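Local structure of beta-methylmalyl-CoA dehydratase (Chloroflexus aurantiacus, 4E3E) at residues N83-L88 against W145-K150; N9-F14 against I112-N117; V201-D206 against S293-K298. The protein catalyses the reversible dehydration of beta-methylmalyl-CoA to mesaconyl-CoA, a step of the glyoxylate assimilation cycle. One frame throughout, in Å; residues are numbered along the deposited sequence.

Contact 1: N83-L88 against W145-K150; sequences NAIANL and WVMVRK
A classic beta bulge marks this antiparallel pair, with I85 and A86 both set opposite M147, and the residues from I85 to L88 probably line the substrate site, as inferred from relatives. The bulge is gripped from both ends: I85 N gives a short bond to M147 O (2.6 Å), and M147 N returns one to A86 O (2.9 Å). Farther out, R149 N bonds N83 O and L88 N bonds W145 O (2.7 Å). L88 lies against the indole of W145, its C over one face near the rim and L88 CB 3.3 Å from W145 CD1. I85 runs at about a right angle to R149, with I85 CD1 over one guanidinium face and 3.7 Å from R149 CG. N87 reaches V146 CG1 with OD1 (3.1 Å), an oxygen that also takes a hydrogen bond from R144. An alanine at N87 would probably leave R144 without that acceptor and V146 CG1 without the amide oxygen packed against it. Strand 138-149 is flanked on its other edge by strand 122-132, where V146 and V148 make backbone bonds to V125 and G123.

Contact 2: N9-F14 against I112-N117; sequences NFFEDF and IGLRQN. With SO4 (sulfate ion), chain C.
F11, in the 3-10 turn 11-13 ahead of strand 19-27, and F14 just after it pack against L114 and Q116 of strand 104-116 in the hot dog sheet. No hydrogen bond joins the two segments, so the contact rests on apolar and van der Waals packing. F11 carries CG anti to its backbone N (chi1 178°), which sends the ring out toward the strand, and the far end of the ring meets it obliquely. There F11 CZ comes 3.5 Å from Q116 N, F11 CE2 lies 3.7 Å from Q116 CB, and F11 CE1 touches L114 CD2. L114 CD2 also lies 3.8 Å from F14 CB, while L114 CD1 rests near F14 O. L114 CD2 thus touches both the ring of F11 and the CB of F14, and V125 of strand 122-132 touches both L114 and F14.

The polar bonds within 9-14 shape the turn. F10 N donates to D13 OD2 (2.7 Å), approaching from the anti side and 28° out of the carboxylate plane, while D13 N bonds back to F10 O. D13 OD2 has a second partner in R151, a salt bridge, so this oxygen ties the turn to the chain just beyond strand 138-149. Q116 is bonded at OE1 by K150.

The ionic part lies on R115, whose side chain sets out away from the turn. A sulfate ion, probably from the crystallisation liquor, sits at the guanidinium edge with its sulfur in the plane. K118 also bonds this ion. R115 NH2 makes weak bonds to sulfate O3 and O4, whereas R115 NH1 holds sulfate O3 at 2.8 Å, with an N-H...O angle of 157°.

Contact 3: V201-D206 against S293-K298; sequences VGEKID and SEILAK
Carboxylates are the flat groups where E203 and K204 meet E294 and I295; neither segment has an aromatic ring, and no stack forms between them. The E294 group stands near the K204 ammonium, with E294 OE1 4.4 Å from K204 NZ, a distance beyond a salt bridge that would probably give only a mild attraction. The E203 carboxylate turns to other partners: OE2 makes a salt bridge with K4 of the second subunit and OE1 takes a bond from E200 N. Nearer the backbone, E203 CG lies alongside I295 CG1, 4.1 Å away, the two side chains pointing the same way. V201 slants across K298, with V201 CG2 3.7 Å from K298 CB, while the lysine NZ bonds Y199 O and its charge forms a cation-pi contact with W196.

Backbone bonds do the joining. I205 and S293 pair both ways, I205 N to S293 O at 2.7 Å and S293 N to I205 O at 2.9 Å. I295 N reaches E203 O, and G202 N closes on I295 O (2.7 Å), where a positive phi of 92° suits glycine. Opposite R311, L296 and A297 form a classic beta bulge. This is an antiparallel edge pairing in the hot dog sheet, with strand 204-212 outermost within the chain.

All three contacts reach one antiparallel hot dog sheet, though 9-14 is a turn packed against it. Contacts 1 and 2 are neighbours, their centres about 9 Å apart: F11 N probably bonds R149 O while its ring packs on 112-117, so the turn bridges strands 138-149 and 104-116. Contact 3 stands apart near the other end of the sheet, its nearest atoms about 15 Å from contact 1 and about 22 Å from contact 2. Contact 2 is the buried one and rests on phenylalanine and leucine side chains packed against each other and against backbone; the other two, partly exposed, are strand pairs held by backbone bonds. Of these, 83-88 carries probable substrate-binding residues, whereas 201-206 meets the second subunit.

Contact 1: N83-L88 against W145-K150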
ATOM      1  N   ASN A  83       9.171  16.872 -19.529  1.00 34.00           N
ATOM      2  CA  ASN A  83      10.390  17.649 -19.746  1.00 35.48           C
ATOM      3  C   ASN A  83      10.397  19.027 -19.064  1.00 38.89           C
ATOM      4  O   ASN A  83      11.094  19.944 -19.502  1.00 36.92           O
ATOM      5  CB  ASN A  83      10.644  17.782 -21.247  1.00 32.73           C
ATOM      6  CG  ASN A  83      10.696  16.439 -21.931  1.00 32.12           C
ATOM      7  OD1 ASN A  83      11.569  15.630 -21.627  1.00 33.92           O
ATOM      8  ND2 ASN A  83       9.728  16.168 -22.820  1.00 33.23           N
ATOM      9  N   ALA A  84       9.623  19.152 -17.985  1.00 39.24           N
ATOM     10  CA  ALA A  84       9.502  20.407 -17.234  1.00 34.21           C
ATOM     11  C   ALA A  84      10.589  20.560 -16.178  1.00 36.64           C
ATOM     12  O   ALA A  84      11.038  19.572 -15.593  1.00 38.33           O
ATOM     13  CB  ALA A  84       8.121  20.514 -16.588  1.00 34.05           C
ATOM     14  N   ILE A  85      11.004  21.807 -15.946  1.00 39.90           N
ATOM     15  CA  ILE A  85      11.916  22.161 -14.846  1.00 40.76           C
ATOM     16  C   ILE A  85      11.114  22.321 -13.547  1.00 39.59           C
ATOM     17  O   ILE A  85      11.550  21.877 -12.492  1.00 39.55           O
ATOM     18  CB  ILE A  85      12.698  23.475 -15.125  1.00 38.98           C
ATOM     19  CG1 ILE A  85      13.437  23.425 -16.474  1.00 50.28           C
ATOM     20  CG2 ILE A  85      13.664  23.821 -13.981  1.00 41.33           C
ATOM     21  CD1 ILE A  85      14.670  22.548 -16.496  1.00 55.24           C
ATOM     22  N   ALA A  86       9.941  22.952 -13.634  1.00 34.28           N
ATOM     23  CA  ALA A  86       9.107  23.202 -12.463  1.00 38.22           C
ATOM     24  C   ALA A  86       7.675  23.490 -12.868  1.00 35.95           C
ATOM     25  O   ALA A  86       7.415  23.973 -13.972  1.00 36.97           O
ATOM     26  CB  ALA A  86       9.656  24.369 -11.646  1.00 38.02           C
ATOM     27  N   ASN A  87       6.745  23.179 -11.972  1.00 33.22           N
ATOM     28  CA  ASN A  87       5.399  23.699 -12.087  1.00 32.87           C
ATOM     29  C   ASN A  87       5.414  25.086 -11.473  1.00 35.51           C
ATOM     30  O   ASN A  87       5.984  25.294 -10.400  1.00 34.05           O
ATOM     31  CB  ASN A  87       4.403  22.832 -11.351  1.00 31.55           C
ATOM     32  CG  ASN A  87       2.968  23.132 -11.766  1.00 35.18           C
ATOM     33  OD1 ASN A  87       2.511  22.683 -12.822  1.00 34.89           O
ATOM     34  ND2 ASN A  87       2.255  23.908 -10.947  1.00 30.10           N
ATOM     35  N   LEU A  88       4.803  26.043 -12.153  1.00 34.71           N
ATOM     36  CA  LEU A  88       4.907  27.428 -11.707  1.00 34.79           C
ATOM     37  C   LEU A  88       3.684  27.943 -10.942  1.00 33.65           C
ATOM     38  O   LEU A  88       3.812  28.844 -10.121  1.00 36.48           O
ATOM     39  CB  LEU A  88       5.297  28.353 -12.870  1.00 30.37           C
ATOM     40  CG  LEU A  88       6.686  28.094 -13.469  1.00 31.47           C
ATOM     41  CD1 LEU A  88       6.879  28.963 -14.703  1.00 34.65           C
ATOM     42  CD2 LEU A  88       7.795  28.344 -12.446  1.00 32.77           C
ATOM     43  N   TRP A 145       0.638  26.132 -15.065  1.00 32.62           N
ATOM     44  CA  TRP A 145       1.700  26.507 -15.979  1.00 33.21           C
ATOM     45  C   TRP A 145       3.005  25.973 -15.501  1.00 31.67           C
ATOM     46  O   TRP A 145       3.241  25.879 -14.297  1.00 32.30           O
ATOM     47  CB  TRP A 145       1.715  28.010 -16.304  1.00 31.62           C
ATOM     48  CG  TRP A 145       1.805  28.962 -15.131  1.00 30.47           C
ATOM     49  CD1 TRP A 145       2.905  29.717 -14.745  1.00 34.22           C
ATOM     50  CD2 TRP A 145       0.739  29.330 -14.182  1.00 32.55           C
ATOM     51  NE1 TRP A 145       2.615  30.492 -13.648  1.00 34.57           N
ATOM     52  CE2 TRP A 145       1.335  30.312 -13.258  1.00 32.29           C
ATOM     53  CE3 TRP A 145      -0.597  28.959 -14.007  1.00 33.13           C
ATOM     54  CZ2 TRP A 145       0.615  30.870 -12.209  1.00 31.62           C
ATOM     55  CZ3 TRP A 145      -1.316  29.531 -12.946  1.00 31.00           C
ATOM     56  CH2 TRP A 145      -0.722  30.462 -12.069  1.00 34.85           C
ATOM     57  N   VAL A 146       3.830  25.563 -16.458  1.00 34.97           N
ATOM     58  CA  VAL A 146       5.064  24.818 -16.204  1.00 36.58           C
ATOM     59  C   VAL A 146       6.206  25.407 -17.021  1.00 36.02           C
ATOM     60  O   VAL A 146       6.002  25.884 -18.140  1.00 40.43           O
ATOM     61  CB  VAL A 146       4.929  23.309 -16.555  1.00 37.29           C
ATOM     62  CG1 VAL A 146       4.056  22.595 -15.546  1.00 40.39           C
ATOM     63  CG2 VAL A 146       4.313  23.109 -17.926  1.00 40.41           C
HETATM   64  N   MSE A 147       7.405  25.364 -16.462  1.00 32.97           N
HETATM   65  CA  MSE A 147       8.590  25.785 -17.188  1.00 33.82           C
HETATM   66  C   MSE A 147       9.137  24.543 -17.825  1.00 35.63           C
HETATM   67  O   MSE A 147       9.504  23.596 -17.126  1.00 34.01           O
HETATM   68  CB  MSE A 147       9.585  26.358 -16.201  1.00 33.07           C
HETATM   69  CG  MSE A 147      10.759  26.869 -17.025  1.00 44.88           C
HETATM   70 SE   MSE A 147      12.012  27.681 -15.765  1.00 73.32          SE
HETATM   71  CE  MSE A 147      11.191  29.475 -15.635  1.00 52.09           C
ATOM     72  N   VAL A 148       9.177  24.528 -19.157  1.00 38.75           N
ATOM     73  CA  VAL A 148       9.591  23.340 -19.913  1.00 41.01           C
ATOM     74  C   VAL A 148      10.874  23.585 -20.703  1.00 40.23           C
ATOM     75  O   VAL A 148      11.058  24.657 -21.299  1.00 41.35           O
ATOM     76  CB  VAL A 148       8.477  22.861 -20.875  1.00 37.49           C
ATOM     77  CG1 VAL A 148       8.856  21.545 -21.553  1.00 39.56           C
ATOM     78  CG2 VAL A 148       7.167  22.707 -20.125  1.00 33.87           C
ATOM     79  N   ARG A 149      11.748  22.581 -20.708  1.00 39.08           N
ATOM     80  CA  ARG A 149      12.966  22.616 -21.503  1.00 44.14           C
ATOM     81  C   ARG A 149      12.674  22.718 -22.992  1.00 44.21           C
ATOM     82  O   ARG A 149      11.726  22.112 -23.506  1.00 41.75           O
ATOM     83  CB  ARG A 149      13.783  21.344 -21.291  1.00 44.68           C
ATOM     84  CG  ARG A 149      14.427  21.200 -19.932  1.00 41.92           C
ATOM     85  CD  ARG A 149      15.274  19.939 -19.905  1.00 48.28           C
ATOM     86  NE  ARG A 149      15.687  19.614 -18.546  1.00 47.39           N
ATOM     87  CZ  ARG A 149      15.028  18.795 -17.729  1.00 35.82           C
ATOM     88  NH1 ARG A 149      13.914  18.182 -18.119  1.00 58.90           N
ATOM     89  NH2 ARG A 149      15.492  18.581 -16.512  1.00 36.97           N
ATOM     90  N   LYS A 150      13.507  23.490 -23.680  1.00 46.67           N
ATOM     91  CA  LYS A 150      13.574  23.416 -25.122  1.00 45.10           C
ATOM     92  C   LYS A 150      14.542  22.295 -25.455  1.00 47.13           C
ATOM     93  O   LYS A 150      15.582  22.157 -24.809  1.00 52.49           O
ATOM     94  CB  LYS A 150      14.069  24.733 -25.711  1.00 45.84           C
ATOM     95  CG  LYS A 150      13.011  25.819 -25.769  1.00 45.78           C
ATOM     96  CD  LYS A 150      13.560  27.123 -26.331  1.00 48.38           C
ATOM     97  CE  LYS A 150      13.806  27.048 -27.834  1.00 49.88           C
ATOM     98  NZ  LYS A 150      14.221  28.366 -28.393  1.00 57.74           N
TER

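Contact 2: N9-F14 against I112-N117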
ATOM      1  N   ASN A   9       6.594  16.137 -24.773  1.00 41.29           N
ATOM      2  CA  ASN A   9       6.753  17.362 -25.532  1.00 38.97           C
ATOM      3  C   ASN A   9       7.835  18.214 -24.914  1.00 39.12           C
ATOM      4  O   ASN A   9       7.959  18.257 -23.691  1.00 40.75           O
ATOM      5  CB  ASN A   9       5.449  18.144 -25.544  1.00 36.20           C
ATOM      6  CG  ASN A   9       4.390  17.484 -26.394  1.00 38.04           C
ATOM      7  OD1 ASN A   9       4.530  17.399 -27.613  1.00 45.75           O
ATOM      8  ND2 ASN A   9       3.327  17.012 -25.755  1.00 34.18           N
ATOM      9  N   PHE A  10       8.622  18.878 -25.756  1.00 36.58           N
ATOM     10  CA  PHE A  10       9.517  19.938 -25.297  1.00 38.92           C
ATOM     11  C   PHE A  10       8.843  21.267 -25.618  1.00 39.28           C
ATOM     12  O   PHE A  10       7.816  21.275 -26.302  1.00 38.47           O
ATOM     13  CB  PHE A  10      10.890  19.821 -25.971  1.00 37.04           C
ATOM     14  CG  PHE A  10      11.724  18.696 -25.433  1.00 40.06           C
ATOM     15  CD1 PHE A  10      11.531  17.386 -25.882  1.00 44.53           C
ATOM     16  CD2 PHE A  10      12.698  18.937 -24.471  1.00 37.51           C
ATOM     17  CE1 PHE A  10      12.295  16.343 -25.379  1.00 43.32           C
ATOM     18  CE2 PHE A  10      13.466  17.898 -23.966  1.00 41.24           C
ATOM     19  CZ  PHE A  10      13.264  16.601 -24.417  1.00 39.74           C
ATOM     20  N   PHE A  11       9.395  22.382 -25.132  1.00 39.90           N
ATOM     21  CA  PHE A  11       8.690  23.666 -25.248  1.00 37.95           C
ATOM     22  C   PHE A  11       8.264  24.012 -26.676  1.00 40.81           C
ATOM     23  O   PHE A  11       7.105  24.384 -26.901  1.00 39.64           O
ATOM     24  CB  PHE A  11       9.471  24.831 -24.619  1.00 38.14           C
ATOM     25  CG  PHE A  11       8.781  26.167 -24.767  1.00 40.93           C
ATOM     26  CD1 PHE A  11       7.617  26.451 -24.046  1.00 39.89           C
ATOM     27  CD2 PHE A  11       9.277  27.132 -25.642  1.00 43.87           C
ATOM     28  CE1 PHE A  11       6.972  27.673 -24.183  1.00 40.80           C
ATOM     29  CE2 PHE A  11       8.637  28.354 -25.783  1.00 46.09           C
ATOM     30  CZ  PHE A  11       7.483  28.625 -25.052  1.00 46.31           C
ATOM     31  N   GLU A  12       9.190  23.868 -27.628  1.00 42.98           N
ATOM     32  CA  GLU A  12       8.938  24.229 -29.030  1.00 44.91           C
ATOM     33  C   GLU A  12       7.903  23.321 -29.706  1.00 42.11           C
ATOM     34  O   GLU A  12       7.394  23.635 -30.786  1.00 43.20           O
ATOM     35  CB  GLU A  12      10.249  24.279 -29.839  1.00 46.90           C
ATOM     36  CG  GLU A  12      10.990  22.952 -29.987  1.00 48.67           C
ATOM     37  CD  GLU A  12      12.060  22.731 -28.924  1.00 50.06           C
ATOM     38  OE1 GLU A  12      11.742  22.794 -27.712  1.00 47.62           O
ATOM     39  OE2 GLU A  12      13.224  22.474 -29.307  1.00 52.92           O
ATOM     40  N   ASP A  13       7.594  22.203 -29.054  1.00 40.48           N
ATOM     41  CA  ASP A  13       6.635  21.240 -29.581  1.00 40.79           C
ATOM     42  C   ASP A  13       5.186  21.662 -29.377  1.00 40.60           C
ATOM     43  O   ASP A  13       4.296  21.158 -30.062  1.00 43.56           O
ATOM     44  CB  ASP A  13       6.871  19.855 -28.974  1.00 39.79           C
ATOM     45  CG  ASP A  13       8.249  19.306 -29.293  1.00 42.18           C
ATOM     46  OD1 ASP A  13       8.783  19.597 -30.390  1.00 45.74           O
ATOM     47  OD2 ASP A  13       8.804  18.581 -28.446  1.00 43.14           O
ATOM     48  N   PHE A  14       4.952  22.580 -28.441  1.00 38.78           N
ATOM     49  CA  PHE A  14       3.598  23.007 -28.109  1.00 39.82           C
ATOM     50  C   PHE A  14       3.034  24.015 -29.103  1.00 39.99           C
ATOM     51  O   PHE A  14       3.755  24.869 -29.615  1.00 43.85           O
ATOM     52  CB  PHE A  14       3.541  23.575 -26.688  1.00 38.06           C
ATOM     53  CG  PHE A  14       3.739  22.541 -25.610  1.00 36.90           C
ATOM     54  CD1 PHE A  14       2.744  21.590 -25.339  1.00 35.44           C
ATOM     55  CD2 PHE A  14       4.912  22.521 -24.854  1.00 31.93           C
ATOM     56  CE1 PHE A  14       2.928  20.634 -24.341  1.00 33.02           C
ATOM     57  CE2 PHE A  14       5.099  21.572 -23.858  1.00 33.45           C
ATOM     58  CZ  PHE A  14       4.107  20.629 -23.596  1.00 33.15           C
ATOM     59  N   ILE A 112      -3.224  27.010 -23.656  1.00 35.61           N
ATOM     60  CA  ILE A 112      -3.877  28.319 -23.651  1.00 36.55           C
ATOM     61  C   ILE A 112      -2.869  29.449 -23.494  1.00 35.93           C
ATOM     62  O   ILE A 112      -3.243  30.616 -23.437  1.00 37.09           O
ATOM     63  CB  ILE A 112      -4.951  28.432 -22.539  1.00 39.14           C
ATOM     64  CG1 ILE A 112      -4.322  28.283 -21.136  1.00 35.78           C
ATOM     65  CG2 ILE A 112      -6.085  27.441 -22.789  1.00 35.64           C
ATOM     66  CD1 ILE A 112      -5.229  28.716 -19.994  1.00 31.04           C
ATOM     67  N   GLY A 113      -1.588  29.099 -23.416  1.00 34.79           N
ATOM     68  CA  GLY A 113      -0.546  30.104 -23.282  1.00 37.10           C
ATOM     69  C   GLY A 113       0.844  29.565 -23.527  1.00 36.50           C
ATOM     70  O   GLY A 113       1.134  28.413 -23.199  1.00 35.17           O
ATOM     71  N   LEU A 114       1.692  30.408 -24.116  1.00 36.88           N
ATOM     72  CA  LEU A 114       3.102  30.113 -24.336  1.00 36.80           C
ATOM     73  C   LEU A 114       3.937  31.374 -24.156  1.00 37.20           C
ATOM     74  O   LEU A 114       3.546  32.452 -24.616  1.00 40.40           O
ATOM     75  CB  LEU A 114       3.336  29.569 -25.754  1.00 37.60           C
ATOM     76  CG  LEU A 114       2.789  28.202 -26.176  1.00 39.70           C
ATOM     77  CD1 LEU A 114       2.995  27.968 -27.673  1.00 43.34           C
ATOM     78  CD2 LEU A 114       3.435  27.097 -25.350  1.00 34.37           C
ATOM     79  N   ARG A 115       5.080  31.240 -23.490  1.00 34.13           N
ATOM     80  CA  ARG A 115       6.062  32.321 -23.415  1.00 40.52           C
ATOM     81  C   ARG A 115       7.475  31.770 -23.242  1.00 40.59           C
ATOM     82  O   ARG A 115       7.823  31.247 -22.176  1.00 37.51           O
ATOM     83  CB  ARG A 115       5.752  33.333 -22.293  1.00 41.18           C
ATOM     84  CG  ARG A 115       6.735  34.512 -22.279  1.00 42.45           C
ATOM     85  CD  ARG A 115       6.564  35.445 -21.085  1.00 46.62           C
ATOM     86  NE  ARG A 115       6.965  34.834 -19.813  1.00 50.25           N
ATOM     87  CZ  ARG A 115       8.170  34.952 -19.252  1.00 51.04           C
ATOM     88  NH1 ARG A 115       9.131  35.656 -19.843  1.00 52.84           N
ATOM     89  NH2 ARG A 115       8.416  34.358 -18.087  1.00 53.74           N
ATOM     90  N   GLN A 116       8.282  31.901 -24.293  1.00 41.42           N
ATOM     91  CA  GLN A 116       9.680  31.504 -24.225  1.00 43.20           C
ATOM     92  C   GLN A 116      10.376  32.373 -23.191  1.00 43.49           C
ATOM     93  O   GLN A 116      10.145  33.573 -23.146  1.00 46.31           O
ATOM     94  CB  GLN A 116      10.364  31.644 -25.587  1.00 46.36           C
ATOM     95  CG  GLN A 116      11.850  31.326 -25.534  1.00 47.81           C
ATOM     96  CD  GLN A 116      12.453  31.116 -26.902  1.00 45.61           C
ATOM     97  OE1 GLN A 116      12.131  30.146 -27.594  1.00 51.90           O
ATOM     98  NE2 GLN A 116      13.337  32.020 -27.300  1.00 47.79           N
ATOM     99  N   ASN A 117      11.207  31.760 -22.353  1.00 48.07           N
ATOM    100  CA  ASN A 117      11.974  32.512 -21.369  1.00 42.69           C
ATOM    101  C   ASN A 117      13.068  33.359 -22.004  1.00 49.60           C
ATOM    102  O   ASN A 117      13.503  33.091 -23.134  1.00 50.01           O
ATOM    103  CB  ASN A 117      12.516  31.593 -20.263  1.00 26.06           C
ATOM    104  CG  ASN A 117      11.454  31.227 -19.257  1.00 33.22           C
ATOM    105  OD1 ASN A 117      10.831  32.107 -18.644  1.00 49.43           O
ATOM    106  ND2 ASN A 117      11.219  29.919 -19.072  1.00 46.51           N
TER
HETATM  107  S   SO4 C 500      11.939  35.627 -17.258  0.50 50.70           S
HETATM  108  O1  SO4 C 500      13.393  35.420 -17.068  0.50 50.16           O
HETATM  109  O2  SO4 C 500      11.603  37.060 -17.138  0.50 55.06           O
HETATM  110  O3  SO4 C 500      11.576  35.153 -18.615  0.50 46.10           O
HETATM  111  O4  SO4 C 500      11.193  34.876 -16.215  0.50 45.54           O

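Contact 3: V201-D206 against S293-K298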
ATOM      1  N   VAL A 201     -11.794  35.419  10.375  1.00 29.97           N
ATOM      2  CA  VAL A 201     -11.018  35.814   9.195  1.00 26.96           C
ATOM      3  C   VAL A 201      -9.716  36.455   9.676  1.00 26.25           C
ATOM      4  O   VAL A 201      -9.733  37.311  10.561  1.00 28.06           O
ATOM      5  CB  VAL A 201     -11.818  36.789   8.309  1.00 25.93           C
ATOM      6  CG1 VAL A 201     -10.946  37.328   7.182  1.00 24.19           C
ATOM      7  CG2 VAL A 201     -13.073  36.102   7.746  1.00 30.54           C
ATOM      8  N   GLY A 202      -8.613  35.997   9.144  1.00 26.83           N
ATOM      9  CA  GLY A 202      -7.305  36.431   9.558  1.00 27.46           C
ATOM     10  C   GLY A 202      -6.649  35.609  10.637  1.00 28.10           C
ATOM     11  O   GLY A 202      -5.491  35.744  10.870  1.00 28.83           O
ATOM     12  N   GLU A 203      -7.384  34.710  11.242  1.00 27.16           N
ATOM     13  CA  GLU A 203      -6.812  33.873  12.255  1.00 31.20           C
ATOM     14  C   GLU A 203      -5.845  32.876  11.669  1.00 30.13           C
ATOM     15  O   GLU A 203      -6.010  32.427  10.569  1.00 30.79           O
ATOM     16  CB  GLU A 203      -7.880  33.214  13.100  1.00 31.99           C
ATOM     17  CG  GLU A 203      -8.118  31.767  12.850  1.00 31.80           C
ATOM     18  CD  GLU A 203      -9.128  31.185  13.796  1.00 36.63           C
ATOM     19  OE1 GLU A 203     -10.290  31.119  13.449  1.00 36.39           O
ATOM     20  OE2 GLU A 203      -8.750  30.783  14.879  1.00 41.89           O
ATOM     21  N   LYS A 204      -4.820  32.568  12.434  1.00 30.51           N
ATOM     22  CA  LYS A 204      -3.805  31.622  12.038  1.00 30.35           C
ATOM     23  C   LYS A 204      -3.840  30.415  12.934  1.00 28.26           C
ATOM     24  O   LYS A 204      -4.035  30.534  14.110  1.00 32.41           O
ATOM     25  CB  LYS A 204      -2.430  32.245  12.054  1.00 27.87           C
ATOM     26  CG  LYS A 204      -2.317  33.432  11.147  1.00 30.33           C
ATOM     27  CD  LYS A 204      -0.885  33.776  10.887  1.00 38.01           C
ATOM     28  CE  LYS A 204      -0.735  35.265  10.777  1.00 44.20           C
ATOM     29  NZ  LYS A 204       0.153  35.563   9.644  1.00 53.42           N
ATOM     30  N   ILE A 205      -3.682  29.251  12.333  1.00 26.17           N
ATOM     31  CA  ILE A 205      -3.816  27.967  13.024  1.00 24.41           C
ATOM     32  C   ILE A 205      -2.566  27.104  12.852  1.00 29.17           C
ATOM     33  O   ILE A 205      -2.222  26.712  11.730  1.00 30.05           O
ATOM     34  CB  ILE A 205      -5.023  27.189  12.478  1.00 24.27           C
ATOM     35  CG1 ILE A 205      -6.285  28.061  12.551  1.00 23.56           C
ATOM     36  CG2 ILE A 205      -5.210  25.881  13.239  1.00 26.44           C
ATOM     37  CD1 ILE A 205      -7.449  27.506  11.759  1.00 23.64           C
ATOM     38  N   ASP A 206      -1.898  26.805  13.961  1.00 30.76           N
ATOM     39  CA  ASP A 206      -0.725  25.933  13.964  1.00 29.27           C
ATOM     40  C   ASP A 206      -1.220  24.493  14.051  1.00 28.70           C
ATOM     41  O   ASP A 206      -1.833  24.123  15.049  1.00 28.13           O
ATOM     42  CB  ASP A 206       0.152  26.287  15.169  1.00 34.76           C
ATOM     43  CG  ASP A 206       1.452  25.499  15.229  1.00 37.35           C
ATOM     44  OD1 ASP A 206       1.633  24.523  14.479  1.00 29.80           O
ATOM     45  OD2 ASP A 206       2.312  25.867  16.054  1.00 48.38           O
ATOM     46  N   SER A 293      -2.199  27.180   8.863  1.00 27.24           N
ATOM     47  CA  SER A 293      -3.190  27.772   7.966  1.00 27.80           C
ATOM     48  C   SER A 293      -3.653  29.145   8.414  1.00 28.74           C
ATOM     49  O   SER A 293      -3.640  29.460   9.606  1.00 28.15           O
ATOM     50  CB  SER A 293      -4.400  26.850   7.782  1.00 25.01           C
ATOM     51  OG  SER A 293      -3.982  25.615   7.215  1.00 25.26           O
ATOM     52  N   GLU A 294      -4.062  29.956   7.443  1.00 26.87           N
ATOM     53  CA  GLU A 294      -4.706  31.235   7.728  1.00 29.11           C
ATOM     54  C   GLU A 294      -6.089  31.220   7.098  1.00 28.16           C
ATOM     55  O   GLU A 294      -6.244  30.712   5.977  1.00 26.94           O
ATOM     56  CB  GLU A 294      -3.884  32.377   7.146  1.00 31.88           C
ATOM     57  CG  GLU A 294      -4.532  33.743   7.308  1.00 32.29           C
ATOM     58  CD  GLU A 294      -3.654  34.862   6.796  1.00 41.56           C
ATOM     59  OE1 GLU A 294      -2.527  34.582   6.358  1.00 44.02           O
ATOM     60  OE2 GLU A 294      -4.103  36.021   6.835  1.00 54.48           O
ATOM     61  N   ILE A 295      -7.091  31.753   7.806  1.00 25.43           N
ATOM     62  CA  ILE A 295      -8.389  31.967   7.182  1.00 26.43           C
ATOM     63  C   ILE A 295      -8.295  33.290   6.411  1.00 28.90           C
ATOM     64  O   ILE A 295      -8.336  34.375   7.020  1.00 28.44           O
ATOM     65  CB  ILE A 295      -9.561  32.004   8.199  1.00 24.68           C
ATOM     66  CG1 ILE A 295      -9.555  30.773   9.133  1.00 25.42           C
ATOM     67  CG2 ILE A 295     -10.900  32.187   7.466  1.00 26.65           C
ATOM     68  CD1 ILE A 295      -9.632  29.417   8.436  1.00 28.06           C
ATOM     69  N   LEU A 296      -8.134  33.198   5.084  1.00 23.23           N
ATOM     70  CA  LEU A 296      -8.046  34.385   4.214  1.00 25.23           C
ATOM     71  C   LEU A 296      -9.382  35.104   4.096  1.00 27.23           C
ATOM     72  O   LEU A 296      -9.433  36.334   4.032  1.00 31.92           O
ATOM     73  CB  LEU A 296      -7.568  34.004   2.818  1.00 26.35           C
ATOM     74  CG  LEU A 296      -6.163  33.408   2.742  1.00 28.10           C
ATOM     75  CD1 LEU A 296      -5.836  33.015   1.307  1.00 30.44           C
ATOM     76  CD2 LEU A 296      -5.132  34.372   3.321  1.00 26.79           C
ATOM     77  N   ALA A 297     -10.466  34.329   4.079  1.00 26.68           N
ATOM     78  CA  ALA A 297     -11.793  34.878   3.829  1.00 26.93           C
ATOM     79  C   ALA A 297     -12.854  33.891   4.228  1.00 28.74           C
ATOM     80  O   ALA A 297     -12.611  32.667   4.267  1.00 26.37           O
ATOM     81  CB  ALA A 297     -11.957  35.234   2.354  1.00 27.65           C
ATOM     82  N   LYS A 298     -14.040  34.429   4.505  1.00 26.70           N
ATOM     83  CA  LYS A 298     -15.215  33.632   4.801  1.00 30.53           C
ATOM     84  C   LYS A 298     -16.333  34.116   3.889  1.00 31.63           C
ATOM     85  O   LYS A 298     -16.586  35.325   3.802  1.00 32.73           O
ATOM     86  CB  LYS A 298     -15.603  33.793   6.277  1.00 30.61           C
ATOM     87  CG  LYS A 298     -16.888  33.082   6.670  1.00 32.81           C
ATOM     88  CD  LYS A 298     -17.341  33.406   8.098  1.00 34.11           C
ATOM     89  CE  LYS A 298     -16.387  32.874   9.152  1.00 33.06           C
ATOM     90  NZ  LYS A 298     -16.875  33.167  10.532  1.00 32.94           N
TER